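N-carbamoylsarcosine amidase related protein (Thermoplasma acidophilum, PDB 3EEF) probably hydrolyses N-carbamoylsarcosine as a zinc-binding amidase of the isochorismatase-like cysteine hydrolase family. Local coordinates at residues A4-D9 with V46-S51; H52-P57 with H65-D70; H91-F96 with V124-A129; L118-C123 with D143-R148; R137-E142 with G162-R167. One frame throughout, in Å; residues are numbered along the deposited sequence.

Interaction 1: A4-D9 with V46-S51; sequences ALVVVD and VYVNDS. With ZN (zinc ion), chain C.
Val-6 CG1 meets Val-48 CG2 at 3.7 Å, the closest apolar touch where strands 4-8 and 46-50 run parallel. Val-48 CG2 stands between its own backbone N and carbonyl carbon, where it also lies 4.0 Å from Val-8 CG2. Beta-branched valines suit this place, being compact and at ease in an extended chain. On the opposite face Val-7 and Tyr-47 lie side by side, pointing the same way, with Val-7 CB 3.9 Å from Tyr-47 CD1 and Val-7 CG2 over one face of the ring. Between these two faces, backbone bonds link Leu-5, Val-7 and Asp-9 to Val-46 and Val-48. The pairing ends on a side chain: Asp-50 N donates to Asp-9 OD1 over 2.7 Å, nearly straight at 177°; here a carboxylate oxygen takes the place of a backbone carbonyl.

The packing is looser at Asn-49, whose OD1 stays 4.5 Å from Val-7 O. A water spans them, donating to Val-7 O at 2.6 Å and to Asn-49 OD1 at 2.7 Å. Even this side is buried, and the amide suits it by giving the water an acceptor. Asp-50 turns to zinc through OD2 and pairs through OD1 with Lys-90.

The two strands are joined by helix 22-40 in a beta-alpha-beta unit; that helix packs on Leu-5 and Tyr-47. Strand 112-116 flanks strand 4-8 on one side, and strand 86-90 flanks strand 46-50 on the other.

Interaction 2: H52-P57 with H65-D70; sequences HYPDDP and HSMKGD. With ZN (zinc ion), chain C.
His-52 and His-65 both bind zinc through NE2, each at 2.2 Å, and Asp-50 and Glu-58 complete the site. Sharing one metal brings the imidazoles into an offset edge-to-face pair, with the edge of His-52 toward the face of His-65 and the planes 62° apart. The same edge of His-52 carries CD2 to 3.3 Å from His-65 O, near the ring plane.

Around this shell, His-52 ND1 donates to Asp-56 OD2 over 2.9 Å, in the plane of the imidazole and on the anti lone pair of the carboxylate. Tyr-53 N reaches the same oxygen from above the carboxylate plane, and His-91 ND1 adds a third bond. Backbone bonds brace the histidine itself: His-52 N to Ser-66 O at 2.9 Å, and Lys-68 N to His-52 O at 2.8 Å. Selenomethionine Met-67, bent at chi2 and chi3, lays SE 3.7 Å from His-52 CB and CE 3.7 Å from Pro-54 CD. Farther out, Lys-68 runs alongside Tyr-53 to a salt bridge with Glu-89, while Tyr-53 stacks edge-to-face on Tyr-86 of the second subunit.

With ND1 donating a hydrogen bond to Asp-56, NE2 is the nitrogen that binds the zinc. Together the zinc and the Asp-56 bond hold the ring's rotation, and the carboxylate probably makes the imidazole a stronger zinc ligand.

Interaction 3: H91-F96 with V124-A129; sequences HAYSGF and VRHTAA
Tyr-93 drives the edge of its ring into the face of His-126, with CD2 set 4.0 Å above the imidazole plane and over its centre. The two side chains lie side by side with their ring planes 55° apart in an edge-to-face pair, and Tyr-93 CB rests 3.8 Å from His-126 CG. Val-160 O and Tyr-161 OH of the third subunit bond Tyr-93 OH and His-126 NE2, so the pair lies at that interface; the Tyr-93 side chain is also about 5 Å from the zinc, as its loop, following strand 86-90, passes the metal site.

The loop is pinned to helix 123-133 by Gly-95 N, which donates to Thr-127 OG1 over 3.0 Å at 169°. The hydroxyl lies anti to its carbonyl carbon (chi1 -56°), and it also bonds Cys-123 O. Ser-94 OG, bound to Asp-130, accepts from Phe-96 N at 3.0 Å in an ST turn. Phe-96 then brings the edge atom CE2 to 3.4 Å from Thr-127 O.

Since Cys-123 O can only accept, Thr-127 must spend its proton on the helix and offer its oxygen to the loop; one threonine hydroxyl thereby couples the two.

Interaction 4: L118-C123 with D143-R148; sequences LDADIC and DAVAAR
The side chains of Asp-119 and Arg-148 cross obliquely, their carboxylate and guanidinium planes 69° apart, in a salt bridge from OD2 to NE at 3.2 Å; its hydrogen bond is weak. OD1 accepts from Asp-121 N at 3.2 Å on its anti lone pair and from Ile-122 N at 3.0 Å, an Asx turn and Asx motif that shape the chain ahead of helix 123-133. Asp-119 CG occupies the crowded position between backbone N and carbonyl carbon (chi1 49°), after a cis peptide bond. Such a cis bond, four residues before the presumed nucleophile Cys-123, resembles that of related cysteine hydrolases, where it helps form the oxyanion hole.

Beside the polar pair the packing is apolar: Ala-120 CB meets Val-145 CG1 at 3.5 Å, Leu-118 CD2 meets Ala-146 CB at 3.9 Å, and Ile-122 CD1 lies 4.1 Å from Arg-148 CD. Small alanines suit so close an approach. Ala-120 N also bonds Ala-146 O, though that oxygen is less surely placed.

An alanine at Asp-119 would probably leave the two turn amides without their carboxylate acceptor and Arg-148 NE without its mate. Two amides thus grip OD1 and hold the turn, while a weak bond on OD2 tethers the exposed arginine.

Interaction 5: R137-E142 with G162-R167; sequences RIIVVE and GATVKR
Arg-137 turns the edge of its guanidinium toward Gly-162 O, which lies near the plane but 4.4 Å from NH2, while Thr-164 CG2 approaches the group obliquely, 4.1 Å from NH2. At the other end the carboxylate of Glu-142 and the guanidinium of Arg-167 have their planes 65° apart. Their salt bridge runs from OE2 to NE at 2.9 Å; the N-H is poorly aligned, which makes the hydrogen bond weak.

Between these ends lies a parallel strand pair, 137-141 with 164-166, linked through helix 153-161 as a beta-alpha-beta crossover at the border of the alpha/beta sheet. Four backbone bonds join it, through Thr-164 N, Val-140 N, Lys-166 N and Glu-142 N. Gly-162 leaves the helix at positive phi, which glycine tolerates easily, and Ala-163 then places its small CB 3.8 Å from Ile-138 CG2 and 4.1 Å from Val-140 CG2, on the side covered by helix 153-161. The opposite face, with Ile-139, Thr-164 and Lys-166, is more open: Ile-139 CG1 touches Thr-164 OG1 at 3.5 Å, and the lysine adds only its aliphatic CG before its end leads away.

Glu-142 reaches Arg-167 by a chain extended beyond CG (chi2 -179°), and OE1 pairs with Lys-154. An alanine here would probably leave both Arg-167 and Lys-154 without their shared counter-charge and free the arginine to turn. The aliphatic stem of the glutamate also crosses Val-165 at about a right angle, its CB 3.7 Å from Val-165 CG1.

In the fold
From the N terminus, interaction 1 comes first, closing the loop through helix 22-40 by pairing two central strands. Interaction 2 follows in series and closes the short loop round helix 59-62; the two meet at the zinc and where Asp-50 O bonds Ser-66 OG. Interaction 3 then ties the loop after strand 86-90 to helix 123-133. Its segments alternate with those of interaction 4, and interaction 4 in turn crosses interaction 5, so the second half of the chain is interlocked. Asp-9, Lys-90 and Cys-123 converge where interactions 1, 3 and 4 meet, consistent with the Asp-Lys-Cys triad of cysteine hydrolases. Interaction 5, at the sheet's border, lies about 29 Å from interaction 2, centre to centre.

Interaction 1: A4-D9 with V46-S51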
# COMPACT_ATOMS: atom_id res chain seq x y z
N ALA A 4 -4.88 1.98 20.51
CA ALA A 4 -6.23 1.86 19.98
C ALA A 4 -6.65 0.42 20.01
O ALA A 4 -5.82 -0.48 19.86
CB ALA A 4 -6.30 2.39 18.58
N LEU A 5 -7.95 0.20 20.18
CA LEU A 5 -8.46 -1.17 20.19
C LEU A 5 -9.01 -1.51 18.80
O LEU A 5 -9.82 -0.78 18.26
CB LEU A 5 -9.54 -1.33 21.25
CG LEU A 5 -10.23 -2.68 21.34
CD1 LEU A 5 -9.30 -3.78 21.94
CD2 LEU A 5 -11.53 -2.49 22.13
N VAL A 6 -8.51 -2.61 18.24
CA VAL A 6 -8.95 -3.11 16.94
C VAL A 6 -9.71 -4.39 17.19
O VAL A 6 -9.15 -5.34 17.73
CB VAL A 6 -7.77 -3.33 15.96
CG1 VAL A 6 -8.26 -3.85 14.63
CG2 VAL A 6 -7.01 -2.04 15.76
N VAL A 7 -11.00 -4.39 16.84
CA VAL A 7 -11.90 -5.51 17.12
C VAL A 7 -12.16 -6.28 15.84
O VAL A 7 -12.94 -5.81 14.98
CB VAL A 7 -13.27 -5.05 17.69
CG1 VAL A 7 -14.04 -6.24 18.11
CG2 VAL A 7 -13.11 -4.07 18.90
N VAL A 8 -11.53 -7.45 15.72
CA VAL A 8 -11.52 -8.17 14.43
C VAL A 8 -12.67 -9.20 14.23
O VAL A 8 -12.76 -10.16 14.97
CB VAL A 8 -10.15 -8.90 14.22
CG1 VAL A 8 -10.10 -9.52 12.79
CG2 VAL A 8 -8.95 -7.91 14.48
N ASP A 9 -13.55 -8.96 13.25
CA ASP A 9 -14.55 -9.95 12.80
C ASP A 9 -15.49 -10.51 13.87
O ASP A 9 -15.91 -11.68 13.80
CB ASP A 9 -13.87 -11.13 12.05
CG ASP A 9 -13.49 -10.76 10.61
OD1 ASP A 9 -14.24 -10.00 9.94
OD2 ASP A 9 -12.42 -11.24 10.16
N VAL A 46 -11.94 0.54 16.96
CA VAL A 46 -12.15 0.33 15.54
C VAL A 46 -12.57 -1.11 15.25
O VAL A 46 -11.82 -2.04 15.51
CB VAL A 46 -10.84 0.61 14.76
CG1 VAL A 46 -11.08 0.41 13.26
CG2 VAL A 46 -10.31 2.02 15.10
N TYR A 47 -13.75 -1.27 14.68
CA TYR A 47 -14.22 -2.57 14.26
C TYR A 47 -13.80 -2.75 12.82
O TYR A 47 -14.03 -1.88 11.99
CB TYR A 47 -15.75 -2.67 14.36
CG TYR A 47 -16.33 -2.59 15.77
CD1 TYR A 47 -16.75 -3.74 16.43
CD2 TYR A 47 -16.47 -1.37 16.42
CE1 TYR A 47 -17.31 -3.66 17.71
CE2 TYR A 47 -17.01 -1.29 17.70
CZ TYR A 47 -17.43 -2.44 18.34
OH TYR A 47 -17.98 -2.34 19.61
N VAL A 48 -13.18 -3.90 12.53
CA VAL A 48 -12.80 -4.27 11.19
C VAL A 48 -13.51 -5.61 10.85
O VAL A 48 -13.18 -6.63 11.42
CB VAL A 48 -11.25 -4.34 11.02
CG1 VAL A 48 -10.64 -2.99 11.10
CG2 VAL A 48 -10.62 -5.17 12.09
N ASN A 49 -14.47 -5.57 9.92
CA ASN A 49 -15.37 -6.70 9.60
C ASN A 49 -15.33 -7.10 8.16
O ASN A 49 -15.49 -6.27 7.25
CB ASN A 49 -16.79 -6.29 9.91
CG ASN A 49 -16.92 -5.70 11.27
OD1 ASN A 49 -16.48 -6.30 12.25
ND2 ASN A 49 -17.48 -4.50 11.36
N ASP A 50 -15.13 -8.39 7.92
CA ASP A 50 -15.34 -8.93 6.59
C ASP A 50 -16.65 -8.42 5.99
O ASP A 50 -17.68 -8.38 6.66
CB ASP A 50 -15.33 -10.46 6.61
CG ASP A 50 -13.91 -11.04 6.50
OD1 ASP A 50 -12.94 -10.26 6.32
OD2 ASP A 50 -13.78 -12.28 6.54
N SER A 51 -16.58 -7.95 4.75
CA SER A 51 -17.76 -7.47 4.03
C SER A 51 -17.54 -7.83 2.56
O SER A 51 -17.33 -6.96 1.72
CB SER A 51 -17.92 -5.95 4.25
OG SER A 51 -19.00 -5.37 3.52
ZN ZN C . -13.16 -13.54 5.08
O HOH W 1 -15.41 -6.68 14.65

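Interaction 2: H52-P57 with H65-D70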
# COMPACT_ATOMS: atom_id res chain seq x y z
N HIS A 52 -17.55 -9.13 2.29
CA HIS A 52 -16.99 -9.71 1.06
C HIS A 52 -17.89 -9.60 -0.15
O HIS A 52 -19.11 -9.59 -0.02
CB HIS A 52 -16.67 -11.19 1.26
CG HIS A 52 -15.46 -11.46 2.10
ND1 HIS A 52 -14.18 -11.11 1.71
CD2 HIS A 52 -15.32 -12.09 3.30
CE1 HIS A 52 -13.32 -11.49 2.64
NE2 HIS A 52 -13.98 -12.11 3.60
N TYR A 53 -17.24 -9.45 -1.31
CA TYR A 53 -17.84 -9.61 -2.60
C TYR A 53 -17.59 -11.06 -3.06
O TYR A 53 -16.61 -11.71 -2.66
CB TYR A 53 -17.19 -8.72 -3.68
CG TYR A 53 -17.14 -7.23 -3.43
CD1 TYR A 53 -18.25 -6.52 -2.97
CD2 TYR A 53 -15.97 -6.51 -3.71
CE1 TYR A 53 -18.18 -5.12 -2.76
CE2 TYR A 53 -15.90 -5.14 -3.52
CZ TYR A 53 -16.99 -4.45 -3.05
OH TYR A 53 -16.86 -3.10 -2.86
N PRO A 54 -18.44 -11.56 -3.96
CA PRO A 54 -18.31 -12.92 -4.46
C PRO A 54 -16.94 -13.24 -5.02
O PRO A 54 -16.51 -14.39 -4.96
CB PRO A 54 -19.36 -12.97 -5.57
CG PRO A 54 -20.42 -11.98 -5.11
CD PRO A 54 -19.67 -10.89 -4.45
N ASP A 55 -16.25 -12.24 -5.54
CA ASP A 55 -14.98 -12.48 -6.22
C ASP A 55 -13.75 -12.00 -5.42
O ASP A 55 -12.64 -11.97 -5.97
CB ASP A 55 -15.00 -11.86 -7.65
CG ASP A 55 -15.32 -10.36 -7.67
OD1 ASP A 55 -15.46 -9.73 -6.59
OD2 ASP A 55 -15.42 -9.81 -8.81
N ASP A 56 -13.93 -11.68 -4.13
CA ASP A 56 -12.76 -11.49 -3.28
C ASP A 56 -11.85 -12.73 -3.35
O ASP A 56 -12.32 -13.86 -3.41
CB ASP A 56 -13.17 -11.17 -1.84
CG ASP A 56 -13.70 -9.76 -1.68
OD1 ASP A 56 -13.50 -8.93 -2.59
OD2 ASP A 56 -14.31 -9.48 -0.66
N PRO A 57 -10.53 -12.52 -3.33
CA PRO A 57 -9.56 -13.62 -3.51
C PRO A 57 -9.82 -14.81 -2.62
O PRO A 57 -9.69 -15.96 -3.05
CB PRO A 57 -8.23 -12.99 -3.13
CG PRO A 57 -8.43 -11.51 -3.39
CD PRO A 57 -9.85 -11.24 -3.06
N HIS A 65 -18.87 -16.14 2.74
CA HIS A 65 -18.99 -15.94 4.19
C HIS A 65 -18.89 -14.43 4.45
O HIS A 65 -18.18 -13.72 3.71
CB HIS A 65 -17.90 -16.73 4.95
CG HIS A 65 -16.50 -16.24 4.72
ND1 HIS A 65 -15.75 -16.57 3.61
CD2 HIS A 65 -15.73 -15.38 5.44
CE1 HIS A 65 -14.58 -15.96 3.67
NE2 HIS A 65 -14.54 -15.22 4.76
N SER A 66 -19.61 -13.95 5.47
CA SER A 66 -19.56 -12.56 5.87
C SER A 66 -19.59 -11.66 4.63
O SER A 66 -18.66 -10.84 4.37
CB SER A 66 -18.30 -12.30 6.73
OG SER A 66 -18.39 -11.06 7.44
N MSE A 67 -20.66 -11.84 3.87
CA MSE A 67 -20.86 -11.13 2.62
C MSE A 67 -21.34 -9.71 2.86
O MSE A 67 -22.03 -9.44 3.86
CB MSE A 67 -21.86 -11.89 1.74
CG MSE A 67 -21.41 -13.30 1.42
SE MSE A 67 -19.65 -13.34 0.52
CE MSE A 67 -20.23 -12.74 -1.27
N LYS A 68 -20.96 -8.78 1.97
CA LYS A 68 -21.47 -7.41 2.07
C LYS A 68 -22.99 -7.44 1.91
O LYS A 68 -23.51 -8.12 1.03
CB LYS A 68 -20.86 -6.50 1.00
CG LYS A 68 -21.45 -5.07 0.98
CD LYS A 68 -20.54 -4.07 0.26
CE LYS A 68 -21.16 -2.66 0.22
NZ LYS A 68 -20.94 -1.88 1.49
N GLY A 69 -23.69 -6.72 2.78
CA GLY A 69 -25.15 -6.61 2.70
C GLY A 69 -25.93 -7.63 3.52
O GLY A 69 -27.04 -7.33 3.98
N ASP A 70 -25.36 -8.82 3.69
CA ASP A 70 -26.03 -9.92 4.41
C ASP A 70 -25.73 -9.76 5.92
O ASP A 70 -24.70 -9.19 6.30
CB ASP A 70 -25.61 -11.26 3.73
CG ASP A 70 -25.33 -12.39 4.71
OD1 ASP A 70 -24.15 -12.82 4.79
OD2 ASP A 70 -26.27 -12.88 5.36
ZN ZN C . -13.16 -13.54 5.08

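Interaction 3: H91-F96 with V124-A129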
# COMPACT_ATOMS: atom_id res chain seq x y z
N HIS A 91 -11.95 -6.71 2.99
CA HIS A 91 -12.12 -7.74 1.97
C HIS A 91 -11.04 -8.85 1.98
O HIS A 91 -11.08 -9.74 1.12
CB HIS A 91 -12.17 -7.07 0.60
CG HIS A 91 -13.44 -6.32 0.37
ND1 HIS A 91 -14.55 -6.91 -0.21
CD2 HIS A 91 -13.80 -5.05 0.70
CE1 HIS A 91 -15.54 -6.02 -0.24
NE2 HIS A 91 -15.11 -4.89 0.30
N ALA A 92 -10.12 -8.79 2.94
CA ALA A 92 -9.03 -9.76 3.11
C ALA A 92 -8.76 -9.96 4.59
O ALA A 92 -9.39 -9.31 5.47
CB ALA A 92 -7.74 -9.27 2.39
N TYR A 93 -7.87 -10.90 4.90
CA TYR A 93 -7.69 -11.31 6.31
C TYR A 93 -7.28 -10.14 7.19
O TYR A 93 -7.90 -9.90 8.24
CB TYR A 93 -6.67 -12.42 6.43
CG TYR A 93 -7.01 -13.72 5.70
CD1 TYR A 93 -8.31 -14.24 5.70
CD2 TYR A 93 -6.02 -14.45 5.07
CE1 TYR A 93 -8.59 -15.42 5.06
CE2 TYR A 93 -6.30 -15.64 4.42
CZ TYR A 93 -7.58 -16.13 4.42
OH TYR A 93 -7.83 -17.30 3.74
N SER A 94 -6.25 -9.40 6.76
CA SER A 94 -5.76 -8.26 7.51
C SER A 94 -6.72 -7.08 7.52
O SER A 94 -7.21 -6.64 6.47
CB SER A 94 -4.43 -7.76 6.94
OG SER A 94 -4.04 -6.59 7.63
N GLY A 95 -6.93 -6.51 8.70
CA GLY A 95 -7.68 -5.27 8.85
C GLY A 95 -7.11 -4.06 8.15
O GLY A 95 -7.80 -3.05 8.01
N PHE A 96 -5.85 -4.14 7.71
CA PHE A 96 -5.20 -3.04 7.00
C PHE A 96 -5.34 -3.09 5.50
O PHE A 96 -5.29 -2.04 4.86
CB PHE A 96 -3.71 -3.04 7.29
CG PHE A 96 -3.36 -2.67 8.70
CD1 PHE A 96 -3.13 -1.34 9.05
CD2 PHE A 96 -3.22 -3.65 9.67
CE1 PHE A 96 -2.78 -0.98 10.39
CE2 PHE A 96 -2.87 -3.29 11.04
CZ PHE A 96 -2.66 -1.96 11.37
N VAL A 124 -6.84 -12.17 13.04
CA VAL A 124 -6.20 -11.44 14.13
C VAL A 124 -4.70 -11.42 13.89
O VAL A 124 -4.04 -10.39 14.02
CB VAL A 124 -6.53 -12.04 15.54
CG1 VAL A 124 -5.60 -11.47 16.58
CG2 VAL A 124 -8.03 -11.80 15.92
N ARG A 125 -4.19 -12.56 13.49
CA ARG A 125 -2.78 -12.74 13.27
C ARG A 125 -2.27 -11.92 12.09
O ARG A 125 -1.17 -11.32 12.12
CB ARG A 125 -2.51 -14.23 13.06
CG ARG A 125 -1.05 -14.54 12.99
CD ARG A 125 -0.79 -15.98 12.64
NE ARG A 125 -1.30 -16.92 13.64
CZ ARG A 125 -0.88 -18.17 13.75
NH1 ARG A 125 0.08 -18.65 12.96
NH2 ARG A 125 -1.38 -18.94 14.70
N HIS A 126 -3.06 -11.95 11.02
CA HIS A 126 -2.75 -11.22 9.79
C HIS A 126 -2.78 -9.72 10.02
O HIS A 126 -1.91 -9.00 9.57
CB HIS A 126 -3.69 -11.67 8.67
CG HIS A 126 -3.27 -12.96 8.05
ND1 HIS A 126 -3.52 -14.18 8.63
CD2 HIS A 126 -2.52 -13.22 6.95
CE1 HIS A 126 -2.98 -15.14 7.90
NE2 HIS A 126 -2.38 -14.59 6.86
N THR A 127 -3.80 -9.25 10.72
CA THR A 127 -3.82 -7.88 11.18
C THR A 127 -2.56 -7.54 12.01
O THR A 127 -1.99 -6.47 11.85
CB THR A 127 -5.07 -7.66 12.01
OG1 THR A 127 -6.18 -8.02 11.17
CG2 THR A 127 -5.20 -6.19 12.47
N ALA A 128 -2.14 -8.46 12.87
CA ALA A 128 -0.95 -8.28 13.73
C ALA A 128 0.29 -8.05 12.87
O ALA A 128 1.06 -7.12 13.10
CB ALA A 128 -0.74 -9.51 14.62
N ALA A 129 0.45 -8.91 11.88
CA ALA A 129 1.56 -8.85 10.94
C ALA A 129 1.68 -7.47 10.32
O ALA A 129 2.76 -6.85 10.31
CB ALA A 129 1.37 -9.93 9.83

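Interaction 4: L118-C123 with D143-R148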
# COMPACT_ATOMS: atom_id res chain seq x y z
N LEU A 118 -11.76 -12.49 16.09
CA LEU A 118 -11.71 -13.76 15.36
C LEU A 118 -10.81 -13.71 14.14
O LEU A 118 -11.02 -12.87 13.25
CB LEU A 118 -13.14 -14.13 14.89
CG LEU A 118 -14.09 -14.10 16.06
CD1 LEU A 118 -15.45 -14.53 15.62
CD2 LEU A 118 -13.51 -14.93 17.26
N ASP A 119 -9.79 -14.56 14.07
CA ASP A 119 -9.32 -15.40 15.17
C ASP A 119 -7.81 -15.41 15.19
O ASP A 119 -7.17 -14.90 14.27
CB ASP A 119 -9.88 -16.84 15.06
CG ASP A 119 -9.70 -17.43 13.70
OD1 ASP A 119 -8.53 -17.53 13.27
OD2 ASP A 119 -10.71 -17.82 13.08
N ALA A 120 -7.26 -16.02 16.23
CA ALA A 120 -5.82 -16.11 16.46
C ALA A 120 -4.97 -16.73 15.31
O ALA A 120 -3.75 -16.51 15.21
CB ALA A 120 -5.57 -16.89 17.78
N ASP A 121 -5.60 -17.54 14.48
CA ASP A 121 -4.91 -18.23 13.39
C ASP A 121 -4.89 -17.46 12.08
O ASP A 121 -3.94 -17.58 11.30
CB ASP A 121 -5.59 -19.56 13.12
CG ASP A 121 -5.03 -20.66 13.94
OD1 ASP A 121 -4.25 -20.36 14.88
OD2 ASP A 121 -5.34 -21.82 13.63
N ILE A 122 -5.98 -16.75 11.82
CA ILE A 122 -6.17 -16.09 10.55
C ILE A 122 -6.24 -14.56 10.73
O ILE A 122 -5.18 -13.90 10.75
CB ILE A 122 -7.40 -16.65 9.83
CG1 ILE A 122 -7.31 -18.18 9.69
CG2 ILE A 122 -7.53 -16.03 8.47
CD1 ILE A 122 -8.61 -18.82 9.13
N CYS A 123 -7.43 -13.99 10.89
CA CYS A 123 -7.55 -12.54 10.71
C CYS A 123 -6.83 -11.71 11.79
O CYS A 123 -6.28 -10.64 11.49
CB CYS A 123 -9.02 -12.13 10.60
SG CYS A 123 -9.92 -12.88 9.17
N ASP A 143 -8.11 -13.95 26.18
CA ASP A 143 -9.45 -14.45 26.47
C ASP A 143 -10.48 -13.81 25.59
O ASP A 143 -11.63 -14.25 25.55
CB ASP A 143 -9.84 -14.29 27.96
CG ASP A 143 -9.75 -12.87 28.46
OD1 ASP A 143 -8.82 -12.13 28.04
OD2 ASP A 143 -10.61 -12.49 29.27
N ALA A 144 -10.06 -12.78 24.88
CA ALA A 144 -10.95 -12.15 23.92
C ALA A 144 -10.58 -12.55 22.49
O ALA A 144 -11.10 -11.99 21.54
CB ALA A 144 -10.92 -10.65 24.10
N VAL A 145 -9.73 -13.56 22.34
CA VAL A 145 -9.40 -14.11 21.01
C VAL A 145 -9.64 -15.62 21.00
O VAL A 145 -9.31 -16.30 21.96
CB VAL A 145 -7.95 -13.78 20.65
CG1 VAL A 145 -7.50 -14.50 19.40
CG2 VAL A 145 -7.81 -12.28 20.46
N ALA A 146 -10.20 -16.13 19.91
CA ALA A 146 -10.43 -17.58 19.77
C ALA A 146 -9.48 -18.19 18.77
O ALA A 146 -9.37 -17.67 17.68
CB ALA A 146 -11.84 -17.82 19.29
N ALA A 147 -8.85 -19.32 19.12
CA ALA A 147 -8.05 -20.10 18.16
C ALA A 147 -8.97 -20.88 17.20
O ALA A 147 -10.18 -21.01 17.47
CB ALA A 147 -7.12 -21.06 18.89
N ARG A 148 -8.41 -21.36 16.09
CA ARG A 148 -9.12 -22.22 15.16
C ARG A 148 -8.35 -23.54 14.96
O ARG A 148 -8.82 -24.59 15.40
CB ARG A 148 -9.40 -21.51 13.82
CG ARG A 148 -10.30 -22.30 12.87
CD ARG A 148 -10.54 -21.61 11.50
NE ARG A 148 -11.53 -20.53 11.55
CZ ARG A 148 -12.86 -20.70 11.72
NH1 ARG A 148 -13.42 -21.93 11.87
NH2 ARG A 148 -13.66 -19.62 11.75

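Interaction 5: R137-E142 with G162-R167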
# COMPACT_ATOMS: atom_id res chain seq x y z
N ARG A 137 3.39 -1.16 18.17
CA ARG A 137 3.52 -2.24 19.16
C ARG A 137 2.19 -2.97 19.23
O ARG A 137 1.14 -2.42 18.88
CB ARG A 137 3.88 -1.73 20.55
CG ARG A 137 5.23 -1.02 20.64
CD ARG A 137 6.43 -1.98 20.45
NE ARG A 137 6.39 -3.17 21.32
CZ ARG A 137 6.52 -3.17 22.66
NH1 ARG A 137 6.71 -2.04 23.34
NH2 ARG A 137 6.47 -4.33 23.33
N ILE A 138 2.26 -4.24 19.67
CA ILE A 138 1.11 -5.12 19.61
C ILE A 138 0.79 -5.76 20.95
O ILE A 138 1.67 -6.31 21.61
CB ILE A 138 1.33 -6.25 18.58
CG1 ILE A 138 1.59 -5.66 17.17
CG2 ILE A 138 0.09 -7.20 18.59
CD1 ILE A 138 2.29 -6.61 16.13
N ILE A 139 -0.49 -5.72 21.32
CA ILE A 139 -1.01 -6.38 22.49
C ILE A 139 -2.18 -7.20 22.03
O ILE A 139 -2.98 -6.73 21.22
CB ILE A 139 -1.51 -5.34 23.55
CG1 ILE A 139 -0.33 -4.47 24.04
CG2 ILE A 139 -2.25 -6.02 24.73
CD1 ILE A 139 -0.75 -3.34 25.00
N VAL A 140 -2.28 -8.42 22.54
CA VAL A 140 -3.40 -9.31 22.28
C VAL A 140 -4.08 -9.73 23.59
O VAL A 140 -3.42 -10.11 24.54
CB VAL A 140 -2.92 -10.56 21.54
CG1 VAL A 140 -4.11 -11.42 21.10
CG2 VAL A 140 -2.08 -10.16 20.35
N VAL A 141 -5.40 -9.64 23.65
CA VAL A 141 -6.17 -10.04 24.83
C VAL A 141 -6.61 -11.49 24.71
O VAL A 141 -7.66 -11.74 24.15
CB VAL A 141 -7.37 -9.11 25.02
CG1 VAL A 141 -8.14 -9.42 26.31
CG2 VAL A 141 -6.88 -7.67 25.00
N GLU A 142 -5.81 -12.42 25.24
CA GLU A 142 -5.97 -13.85 25.00
C GLU A 142 -7.40 -14.37 25.14
O GLU A 142 -7.86 -15.12 24.28
CB GLU A 142 -5.02 -14.69 25.87
CG GLU A 142 -5.20 -14.55 27.38
CD GLU A 142 -4.20 -15.40 28.22
OE1 GLU A 142 -3.43 -16.22 27.67
OE2 GLU A 142 -4.18 -15.23 29.45
N GLY A 162 6.48 -10.12 18.41
CA GLY A 162 6.85 -9.51 19.68
C GLY A 162 5.67 -9.04 20.51
O GLY A 162 5.81 -8.14 21.33
N ALA A 163 4.49 -9.65 20.31
CA ALA A 163 3.27 -9.22 21.01
C ALA A 163 3.38 -9.50 22.49
O ALA A 163 4.01 -10.49 22.89
CB ALA A 163 2.03 -9.91 20.47
N THR A 164 2.77 -8.63 23.30
CA THR A 164 2.59 -8.95 24.69
C THR A 164 1.14 -9.38 24.87
O THR A 164 0.23 -8.73 24.35
CB THR A 164 2.89 -7.76 25.60
OG1 THR A 164 1.91 -6.75 25.35
CG2 THR A 164 4.26 -7.18 25.33
N VAL A 165 0.94 -10.44 25.64
CA VAL A 165 -0.36 -11.06 25.83
C VAL A 165 -0.95 -10.64 27.19
O VAL A 165 -0.28 -10.70 28.20
CB VAL A 165 -0.21 -12.59 25.79
CG1 VAL A 165 -1.55 -13.28 25.95
CG2 VAL A 165 0.48 -13.03 24.49
N LYS A 166 -2.20 -10.20 27.20
CA LYS A 166 -2.87 -9.77 28.42
C LYS A 166 -4.21 -10.47 28.55
O LYS A 166 -4.66 -11.10 27.60
CB LYS A 166 -3.12 -8.25 28.38
CG LYS A 166 -1.85 -7.39 28.45
CD LYS A 166 -1.07 -7.61 29.74
CE LYS A 166 -0.09 -6.47 30.03
NZ LYS A 166 0.95 -6.89 31.03
N ARG A 167 -4.84 -10.35 29.72
CA ARG A 167 -6.19 -10.83 29.92
C ARG A 167 -7.15 -9.66 30.02
O ARG A 167 -6.74 -8.53 30.31
CB ARG A 167 -6.29 -11.71 31.17
CG ARG A 167 -5.17 -12.72 31.27
CD ARG A 167 -5.47 -13.84 32.25
NE ARG A 167 -6.14 -14.95 31.57
CZ ARG A 167 -7.46 -15.16 31.54
NH1 ARG A 167 -8.31 -14.35 32.16
NH2 ARG A 167 -7.92 -16.22 30.90